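CELL WALL surface anchor family protein (Streptococcus pneumoniae, PDB 2WW8) acts as the adhesin of the pneumococcal pilus, a cell-wall-anchored surface protein that probably recognises and binds host cells through an integrin-like domain. Local coordinates at residues A65-K70 with L101-P106; T391-I396 with T513-P518. All coordinates share one frame; numbering follows the deposited sequence.

Interaction 1: residues A65-K70 with L101-P106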
loop_
_atom_site.group_PDB
_atom_site.type_symbol
_atom_site.label_atom_id
_atom_site.label_comp_id
_atom_site.label_asym_id
_atom_site.label_seq_id
_atom_site.Cartn_x
_atom_site.Cartn_y
_atom_site.Cartn_z
ATOM N N ALA A 65 47.346 24.362 -19.503
ATOM C CA ALA A 65 47.059 25.660 -18.871
ATOM C C ALA A 65 47.082 25.609 -17.331
ATOM O O ALA A 65 46.874 24.541 -16.739
ATOM C CB ALA A 65 45.727 26.227 -19.380
ATOM N N VAL A 66 47.337 26.749 -16.685
ATOM C CA VAL A 66 47.578 26.771 -15.241
ATOM C C VAL A 66 46.779 27.884 -14.552
ATOM O O VAL A 66 46.961 29.067 -14.863
ATOM C CB VAL A 66 49.109 26.754 -14.882
ATOM C CG1 VAL A 66 49.414 27.365 -13.507
ATOM C CG2 VAL A 66 49.681 25.327 -14.959
ATOM N N PHE A 67 45.901 27.489 -13.626
ATOM C CA PHE A 67 44.994 28.425 -12.964
ATOM C C PHE A 67 45.201 28.584 -11.476
ATOM O O PHE A 67 45.663 27.669 -10.807
ATOM C CB PHE A 67 43.519 28.062 -13.231
ATOM C CG PHE A 67 43.121 28.207 -14.673
ATOM C CD1 PHE A 67 42.644 29.420 -15.157
ATOM C CD2 PHE A 67 43.263 27.134 -15.551
ATOM C CE1 PHE A 67 42.293 29.550 -16.492
ATOM C CE2 PHE A 67 42.915 27.247 -16.895
ATOM C CZ PHE A 67 42.436 28.464 -17.361
ATOM N N GLU A 68 44.810 29.752 -10.976
ATOM C CA GLU A 68 44.885 30.055 -9.553
ATOM C C GLU A 68 43.595 30.565 -8.934
ATOM O O GLU A 68 42.975 31.504 -9.431
ATOM C CB GLU A 68 46.045 31.008 -9.251
ATOM C CG GLU A 68 47.349 30.305 -9.619
ATOM C CD GLU A 68 48.604 30.914 -9.019
ATOM O OE1 GLU A 68 48.545 32.045 -8.475
ATOM O OE2 GLU A 68 49.646 30.223 -9.109
ATOM N N LEU A 69 43.219 29.926 -7.832
ATOM C CA LEU A 69 42.044 30.336 -7.076
ATOM C C LEU A 69 42.454 30.836 -5.692
ATOM O O LEU A 69 43.020 30.090 -4.875
ATOM C CB LEU A 69 41.031 29.188 -6.970
ATOM C CG LEU A 69 39.671 29.529 -6.357
ATOM C CD1 LEU A 69 38.856 30.481 -7.241
ATOM C CD2 LEU A 69 38.918 28.232 -6.019
ATOM N N LYS A 70 42.177 32.110 -5.441
ATOM C CA LYS A 70 42.604 32.675 -4.171
ATOM C C LYS A 70 41.441 33.316 -3.427
ATOM O O LYS A 70 40.652 34.099 -3.978
ATOM C CB LYS A 70 43.876 33.554 -4.263
ATOM C CG LYS A 70 43.690 35.017 -4.661
ATOM C CD LYS A 70 44.683 35.939 -3.946
ATOM C CE LYS A 70 44.630 37.353 -4.527
ATOM N NZ LYS A 70 45.752 37.593 -5.490
ATOM N N LEU A 101 39.830 34.115 -9.587
ATOM C CA LEU A 101 40.398 33.118 -10.496
ATOM C C LEU A 101 41.217 33.828 -11.577
ATOM O O LEU A 101 40.725 34.739 -12.265
ATOM C CB LEU A 101 39.283 32.322 -11.184
ATOM C CG LEU A 101 39.370 30.911 -11.795
ATOM C CD1 LEU A 101 38.907 30.966 -13.252
ATOM C CD2 LEU A 101 40.696 30.153 -11.698
ATOM N N THR A 102 42.467 33.390 -11.708
ATOM C CA THR A 102 43.430 33.940 -12.677
ATOM C C THR A 102 44.134 32.812 -13.430
ATOM O O THR A 102 44.447 31.744 -12.881
ATOM C CB THR A 102 44.535 34.806 -12.021
ATOM O OG1 THR A 102 45.009 34.136 -10.845
ATOM C CG2 THR A 102 44.044 36.211 -11.658
ATOM N N GLU A 103 44.362 33.070 -14.713
ATOM C CA GLU A 103 45.270 32.251 -15.501
ATOM C C GLU A 103 46.734 32.610 -15.141
ATOM O O GLU A 103 47.195 33.730 -15.361
ATOM C CB GLU A 103 44.948 32.424 -16.988
ATOM C CG GLU A 103 45.454 31.314 -17.890
ATOM C CD GLU A 103 45.517 31.759 -19.341
ATOM O OE1 GLU A 103 45.708 32.989 -19.584
ATOM O OE2 GLU A 103 45.382 30.893 -20.245
ATOM N N ALA A 104 47.458 31.666 -14.548
ATOM C CA ALA A 104 48.847 31.908 -14.186
ATOM C C ALA A 104 49.734 31.737 -15.431
ATOM O O ALA A 104 50.492 32.641 -15.788
ATOM C CB ALA A 104 49.275 30.993 -13.033
ATOM N N GLN A 105 49.630 30.589 -16.095
ATOM C CA GLN A 105 50.221 30.428 -17.422
ATOM C C GLN A 105 49.214 29.849 -18.433
ATOM O O GLN A 105 48.425 28.980 -18.074
ATOM C CB GLN A 105 51.539 29.644 -17.356
ATOM C CG GLN A 105 51.435 28.137 -17.204
ATOM C CD GLN A 105 52.794 27.458 -17.300
ATOM O OE1 GLN A 105 53.793 27.971 -16.802
ATOM N NE2 GLN A 105 52.834 26.289 -17.930
ATOM N N PRO A 106 49.206 30.361 -19.681
ATOM C CA PRO A 106 48.432 29.818 -20.813
ATOM C C PRO A 106 49.134 28.624 -21.475
ATOM O O PRO A 106 50.315 28.416 -21.188
ATOM C CB PRO A 106 48.370 31.002 -21.787
ATOM C CG PRO A 106 49.612 31.778 -21.515
ATOM C CD PRO A 106 49.857 31.644 -20.028
#

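Interaction 2: residues T391-I396 with T513-P518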
loop_
_atom_site.group_PDB
_atom_site.type_symbol
_atom_site.label_atom_id
_atom_site.label_comp_id
_atom_site.label_asym_id
_atom_site.label_seq_id
_atom_site.Cartn_x
_atom_site.Cartn_y
_atom_site.Cartn_z
ATOM N N THR A 391 -39.350 -30.162 14.339
ATOM C CA THR A 391 -40.084 -31.239 13.751
ATOM C C THR A 391 -39.511 -32.562 14.296
ATOM O O THR A 391 -39.877 -33.635 13.800
ATOM C CB THR A 391 -40.027 -31.228 12.196
ATOM O OG1 THR A 391 -38.663 -31.217 11.776
ATOM C CG2 THR A 391 -40.795 -30.025 11.539
ATOM N N MET A 392 -38.653 -32.461 15.312
ATOM C CA MET A 392 -38.125 -33.535 16.098
ATOM C C MET A 392 -37.937 -33.073 17.549
ATOM O O MET A 392 -37.704 -31.880 17.784
ATOM C CB MET A 392 -36.724 -33.897 15.544
ATOM C CG MET A 392 -36.918 -34.541 14.170
ATOM S SD MET A 392 -35.338 -35.022 13.374
ATOM C CE MET A 392 -34.879 -36.472 14.314
ATOM N N SER A 393 -37.968 -33.991 18.502
ATOM C CA SER A 393 -37.713 -33.591 19.900
ATOM C C SER A 393 -37.329 -34.883 20.639
ATOM O O SER A 393 -37.589 -35.997 20.134
ATOM C CB SER A 393 -39.007 -32.975 20.503
ATOM O OG SER A 393 -40.114 -33.853 20.331
ATOM N N TYR A 394 -36.735 -34.772 21.825
ATOM C CA TYR A 394 -36.514 -35.942 22.698
ATOM C C TYR A 394 -37.781 -36.225 23.498
ATOM O O TYR A 394 -38.480 -35.303 23.853
ATOM C CB TYR A 394 -35.350 -35.739 23.659
ATOM C CG TYR A 394 -33.984 -35.803 22.969
ATOM C CD1 TYR A 394 -33.479 -36.988 22.456
ATOM C CD2 TYR A 394 -33.161 -34.692 22.964
ATOM C CE1 TYR A 394 -32.210 -37.055 21.878
ATOM C CE2 TYR A 394 -31.888 -34.732 22.447
ATOM C CZ TYR A 394 -31.425 -35.907 21.898
ATOM O OH TYR A 394 -30.183 -35.877 21.317
ATOM N N PRO A 395 -38.096 -37.501 23.746
ATOM C CA PRO A 395 -39.309 -37.881 24.475
ATOM C C PRO A 395 -39.139 -37.544 25.980
ATOM O O PRO A 395 -38.055 -37.710 26.548
ATOM C CB PRO A 395 -39.410 -39.412 24.253
ATOM C CG PRO A 395 -37.978 -39.870 24.092
ATOM C CD PRO A 395 -37.304 -38.680 23.348
ATOM N N ILE A 396 -40.223 -37.084 26.588
ATOM C CA ILE A 396 -40.343 -36.981 28.018
ATOM C C ILE A 396 -40.460 -38.436 28.507
ATOM O O ILE A 396 -41.142 -39.288 27.871
ATOM C CB ILE A 396 -41.589 -36.192 28.299
ATOM C CG1 ILE A 396 -41.388 -34.798 27.680
ATOM C CG2 ILE A 396 -41.970 -36.195 29.823
ATOM C CD1 ILE A 396 -42.635 -33.916 27.728
ATOM N N THR A 513 -48.485 -33.550 21.884
ATOM C CA THR A 513 -49.063 -33.547 20.532
ATOM C C THR A 513 -48.288 -32.660 19.551
ATOM O O THR A 513 -48.719 -32.470 18.404
ATOM C CB THR A 513 -50.586 -33.147 20.532
ATOM O OG1 THR A 513 -50.766 -31.777 20.934
ATOM C CG2 THR A 513 -51.435 -34.069 21.451
ATOM N N ASN A 514 -47.166 -32.071 19.980
ATOM C CA ASN A 514 -46.332 -31.368 19.010
ATOM C C ASN A 514 -44.900 -31.294 19.562
ATOM O O ASN A 514 -44.688 -31.593 20.745
ATOM C CB ASN A 514 -46.905 -29.948 18.744
ATOM C CG ASN A 514 -46.912 -29.083 20.005
ATOM O OD1 ASN A 514 -45.874 -28.615 20.467
ATOM N ND2 ASN A 514 -48.074 -28.851 20.548
ATOM N N HIS A 515 -43.932 -30.933 18.718
ATOM C CA HIS A 515 -42.533 -30.866 19.105
ATOM C C HIS A 515 -42.193 -29.513 19.776
ATOM O O HIS A 515 -41.126 -29.409 20.365
ATOM C CB HIS A 515 -41.637 -31.072 17.874
ATOM C CG HIS A 515 -41.834 -32.430 17.291
ATOM N ND1 HIS A 515 -41.407 -33.600 17.888
ATOM C CD2 HIS A 515 -42.576 -32.805 16.220
ATOM C CE1 HIS A 515 -41.841 -34.640 17.188
ATOM N NE2 HIS A 515 -42.555 -34.178 16.169
ATOM N N GLY A 516 -43.097 -28.543 19.745
ATOM C CA GLY A 516 -42.829 -27.234 20.366
ATOM C C GLY A 516 -42.884 -27.318 21.868
ATOM O O GLY A 516 -41.966 -26.831 22.491
ATOM N N ASP A 517 -43.928 -27.921 22.424
ATOM C CA ASP A 517 -44.114 -28.019 23.856
ATOM C C ASP A 517 -42.918 -28.664 24.576
ATOM O O ASP A 517 -42.442 -28.067 25.542
ATOM C CB ASP A 517 -45.445 -28.680 24.283
ATOM C CG ASP A 517 -46.652 -27.836 23.934
ATOM O OD1 ASP A 517 -46.491 -26.603 23.934
ATOM O OD2 ASP A 517 -47.751 -28.385 23.659
ATOM N N PRO A 518 -42.473 -29.861 24.155
ATOM C CA PRO A 518 -41.309 -30.379 24.820
ATOM C C PRO A 518 -40.049 -29.543 24.666
ATOM O O PRO A 518 -39.250 -29.492 25.631
ATOM C CB PRO A 518 -41.121 -31.783 24.221
ATOM C CG PRO A 518 -41.866 -31.716 22.917
ATOM C CD PRO A 518 -43.054 -30.858 23.234
#

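Interaction 1: residues A65-K70 with L101-P106
The carbonyl oxygen of V66 is gripped by two backbone N-H groups of the partner strand. A104 N donates to V66 O at 2.7 Å, in the carbonyl plane, whereas Q105 N reaches V66 O only weakly, at 3.3 Å. V66 N repays the pairing by donating to Q105 O at 2.8 Å. Because A104 and Q105 both face V66, the strand 97-105 carries one extra residue here, a classic beta bulge. The small A104 suits the bulge: its methyl CB points at the other strand and lies 3.7 Å from V66 CG1, the branch anti to the backbone N. Beside it the CG of Q105 packs obliquely on V66 CB.

Beyond the bulge the antiparallel register is regular. E68 and T102 form a hydrogen-bonded pair, E68 N giving to T102 O and T102 N to E68 O, both with N-H...O angles of 159°. E68, T102 and Q105 suit their partly exposed face by their polar ends, while V66 is flanked there by A104 CB and Q105 CG. The other face carries F67, L69 and L101, whose apolar side chains pack on F91. L101 CD2 lies 3.8 Å from F67 CB. The ring of F67, with CG anti to its carbonyl carbon (chi1 -66°), crosses the extended chain of E103 obliquely, F67 CE1 lying 3.9 Å from E103 CG. That glutamate offers its methylenes to the ring while OE1 accepts from S113 N. A face that is largely apolar, with E103 at the bulge end, turned toward the sheet of strands 48-55 and 88-94, and a partly exposed face behind it, are characteristic of a two-sheet beta-sandwich, here the prealbumin-like domain.

Interaction 2: residues T391-I396 with T513-P518
N514 stands just before the turn that leads into helix 516-526, in a domain consistent with an integrin I-like (von Willebrand A) fold. Its OD1 accepts a capping bond from D517 N at 2.8 Å and a weak one from G516 N; asparagine suits the position because its short side chain can accept from N-H groups at the helix start and also donate, ND2 giving to D517 OD2.

H515 turns its imidazole toward 391-396, with CG anti to the carbonyl carbon (chi1 -63°). The backbone of T391 and M392 crosses one face of the ring, T391 C lying 3.6 Å above its plane near the rim. A flat group fits here, since it can lie against peptide atoms while ND1 meets S393 OG at the edge.

D517 OD1 makes a salt bridge to R520 within the helix. P518 has no amide hydrogen to donate, which costs nothing in the first turn, and its ring offers CB to I396 CD1 at 4.4 Å. The contact joins the helix start to the chain after strand 379-386, near the magnesium site. S393, small enough to reach both the H515 edge and P518 CG, places OG 2.8 Å from H515 ND1, where either atom could be the donor.

Overall arrangement
The two interactions lie on opposite sides of the centre of this elongated chain, their centres about 113 Å apart, and share no element. Interaction 1 joins neighbouring strands of one antiparallel sheet, 31 residues apart in sequence, and is partly buried: one face belongs to a hydrophobic interior and the other approaches solvent. Interaction 2 is wholly buried and brings together a loop-like segment and a helix start separated by 117 residues. Their chemistry follows suit. Backbone-to-backbone hydrogen bonds carry the first, with side chains sorted by face, whereas side-chain shape and a single serine-histidine hydrogen bond carry the second, in the region of the magnesium site.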